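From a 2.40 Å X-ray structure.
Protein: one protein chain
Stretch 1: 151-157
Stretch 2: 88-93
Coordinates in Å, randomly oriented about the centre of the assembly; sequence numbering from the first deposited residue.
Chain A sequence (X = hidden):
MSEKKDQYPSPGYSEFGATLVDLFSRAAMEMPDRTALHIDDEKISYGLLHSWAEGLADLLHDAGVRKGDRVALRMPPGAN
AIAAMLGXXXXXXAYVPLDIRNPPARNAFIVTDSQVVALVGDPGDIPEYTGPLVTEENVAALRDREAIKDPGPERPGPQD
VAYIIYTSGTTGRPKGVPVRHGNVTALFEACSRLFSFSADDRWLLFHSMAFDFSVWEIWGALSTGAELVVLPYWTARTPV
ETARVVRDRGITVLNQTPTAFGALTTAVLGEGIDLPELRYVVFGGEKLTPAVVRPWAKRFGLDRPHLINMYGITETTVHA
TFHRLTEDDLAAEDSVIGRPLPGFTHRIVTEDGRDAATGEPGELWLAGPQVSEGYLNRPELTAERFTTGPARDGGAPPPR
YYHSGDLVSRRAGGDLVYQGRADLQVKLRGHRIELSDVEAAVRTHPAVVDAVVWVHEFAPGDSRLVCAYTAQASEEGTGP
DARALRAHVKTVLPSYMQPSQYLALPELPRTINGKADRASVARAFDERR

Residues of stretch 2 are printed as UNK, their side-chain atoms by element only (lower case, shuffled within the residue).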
# COMPACT_ATOMS: atom_id res chain seq x y z
N PRO A 151 30.60 8.93 13.99
CA PRO A 151 29.91 8.80 15.28
C PRO A 151 28.49 9.35 15.14
O PRO A 151 27.50 8.74 15.58
CB PRO A 151 30.74 9.68 16.22
CG PRO A 151 32.00 10.03 15.44
CD PRO A 151 31.57 10.05 14.02
N GLY A 152 28.45 10.54 14.55
CA GLY A 152 27.25 11.14 13.99
C GLY A 152 26.27 11.74 14.97
O GLY A 152 26.50 11.75 16.18
N PRO A 153 25.15 12.25 14.43
CA PRO A 153 24.00 12.71 15.21
C PRO A 153 23.50 11.56 16.08
O PRO A 153 23.81 10.41 15.79
CB PRO A 153 22.96 13.09 14.15
CG PRO A 153 23.52 12.65 12.82
CD PRO A 153 25.00 12.51 12.99
N GLU A 154 22.76 11.88 17.13
CA GLU A 154 22.18 10.86 17.99
C GLU A 154 21.27 9.93 17.18
O GLU A 154 20.58 10.39 16.28
CB GLU A 154 21.39 11.54 19.11
CG GLU A 154 20.78 10.58 20.09
CD GLU A 154 20.02 11.30 21.17
OE1 GLU A 154 19.96 12.54 21.14
OE2 GLU A 154 19.45 10.60 22.03
N ARG A 155 21.30 8.63 17.48
CA ARG A 155 20.53 7.64 16.73
C ARG A 155 19.09 7.52 17.25
O ARG A 155 18.83 7.74 18.43
CB ARG A 155 21.24 6.27 16.78
CG ARG A 155 22.39 6.11 15.80
CD ARG A 155 23.26 4.87 16.06
NE ARG A 155 24.60 5.08 15.52
CZ ARG A 155 24.91 4.95 14.24
NH1 ARG A 155 23.98 4.58 13.37
NH2 ARG A 155 26.14 5.19 13.81
N PRO A 156 18.15 7.16 16.36
CA PRO A 156 16.75 7.06 16.81
C PRO A 156 16.49 5.78 17.61
O PRO A 156 17.30 4.85 17.49
CB PRO A 156 15.96 7.06 15.50
CG PRO A 156 16.92 6.57 14.47
CD PRO A 156 18.29 6.99 14.91
N GLY A 157 15.43 5.75 18.41
CA GLY A 157 15.04 4.55 19.12
C GLY A 157 13.84 3.85 18.49
O GLY A 157 13.26 4.36 17.54
N UNK A 88 17.68 11.05 6.50
CA UNK A 88 16.62 11.52 7.39
C UNK A 88 16.43 10.59 8.59
O UNK A 88 16.31 11.05 9.73
c UNK A 88 15.37 12.86 5.63
c UNK A 88 15.28 11.69 6.61
c UNK A 88 14.19 12.97 4.67
c UNK A 88 14.12 11.88 7.56
N UNK A 89 16.43 9.28 8.35
CA UNK A 89 16.25 8.31 9.43
C UNK A 89 17.46 8.28 10.37
O UNK A 89 17.31 8.30 11.61
c UNK A 89 14.61 5.22 7.61
c UNK A 89 13.45 7.10 8.90
c UNK A 89 14.70 6.68 8.08
c UNK A 89 15.98 6.92 8.88
N UNK A 90 18.66 8.23 9.77
CA UNK A 90 19.90 8.28 10.53
C UNK A 90 19.95 9.54 11.41
O UNK A 90 20.40 9.47 12.55
n UNK A 90 25.04 8.46 14.00
c UNK A 90 21.13 8.19 9.61
n UNK A 90 22.77 8.80 13.80
c UNK A 90 22.46 8.43 10.33
c UNK A 90 23.91 8.29 13.32
n UNK A 90 23.92 7.62 12.16
c UNK A 90 22.73 7.35 11.35
N UNK A 91 19.44 10.67 10.91
CA UNK A 91 19.39 11.89 11.73
C UNK A 91 18.36 11.85 12.87
O UNK A 91 18.14 12.85 13.56
c UNK A 91 19.11 13.10 10.85
N UNK A 92 17.70 10.71 13.05
CA UNK A 92 16.71 10.56 14.10
C UNK A 92 15.33 11.13 13.79
O UNK A 92 14.47 11.18 14.67
N UNK A 93 15.13 11.55 12.54
CA UNK A 93 13.92 12.25 12.13
C UNK A 93 12.99 11.33 11.38
O UNK A 93 13.39 10.24 10.97
c UNK A 93 14.27 13.45 11.25

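Position 88 carries four side-chain carbons and no heteroatom. The carbon bonded to CA is itself bonded to two others, one of which ends there while the other continues by one more carbon. None touches stretch 1, so the identification rests on connectivity alone. A fork at the first carbon with one arm two carbons long defines isoleucine. Ile88 lies in the helix.

Position 89 also has four carbons, but here the first is unbranched and the second carries two terminal carbons. Its backbone O lies 3.4 Å from CG of Pro156. The fork at the second carbon makes it leucine. The side chain of Leu89 leaves CA sideways to stretch 1; its nearest pair is CB of Leu89 and CG of Pro156, 5.7 Å apart.

Position 90 has three carbons in a row, then a nitrogen, then a carbon bonded to two further nitrogens. These two terminal nitrogens lie 2.8 and 2.9 Å from O of Pro153. This planar group with three nitrogens is a guanidinium, and the residue is arginine. The CA-to-CB bond of Arg90 points away from stretch 1, yet the t, p, t sequence of chi1 to chi3 brings the end of the chain back to it. There, NH1 (the nearer, N-H...O angle 144°) and NH2 (137°) both donate to O of Pro153, so one carbonyl receives a forked pair of bonds. The O of Pro151 is also 2.9 Å from NH2 of Arg90, but the angle is too poor for a hydrogen bond.

Position 91 has a single side-chain carbon, pointing away from stretch 1, while its CA lies 4.3 Å from CG of Pro153. One carbon means alanine, Ala91.

Position 92 has no side-chain atom, and its CA packs 3.8 Å from CB of Pro156. It is glycine, which its phi of 80° favours. Gly92 is the first residue to leave helical phi/psi, in a Schellman motif: its N bonds to O of Leu89 at 2.8 Å, and the N of position 93 bonds to O of Ile88 at 3.1 Å.

Position 93 again has one carbon, which points away and makes no contact with stretch 1. It is alanine, Ala93.

The contact, burying 349 Å² over both sides, works through two neighbouring elements. The first is the Arg90 guanidinium, held at its end by the carbonyl of Pro153 and covered on one face by that residue's ring, with CG 4.0 Å from NH1. Over the opposite face lies Arg155, whose NH1 is 3.3 Å from NE of Arg90; both atoms are donors, so no hydrogen bond forms, and the two guanidiniums approach as like charges. Gly152 passes near, its CA 3.5 Å from NH2 of Arg90, and an ideal CB there would fall 2.3 Å from that nitrogen, a clash. The second element is the ring of Pro156, which packs against the backbone where the helix ends, its CD 4.0 Å from O of Arg90.

Stretch 2 (88-93) ILRAGA
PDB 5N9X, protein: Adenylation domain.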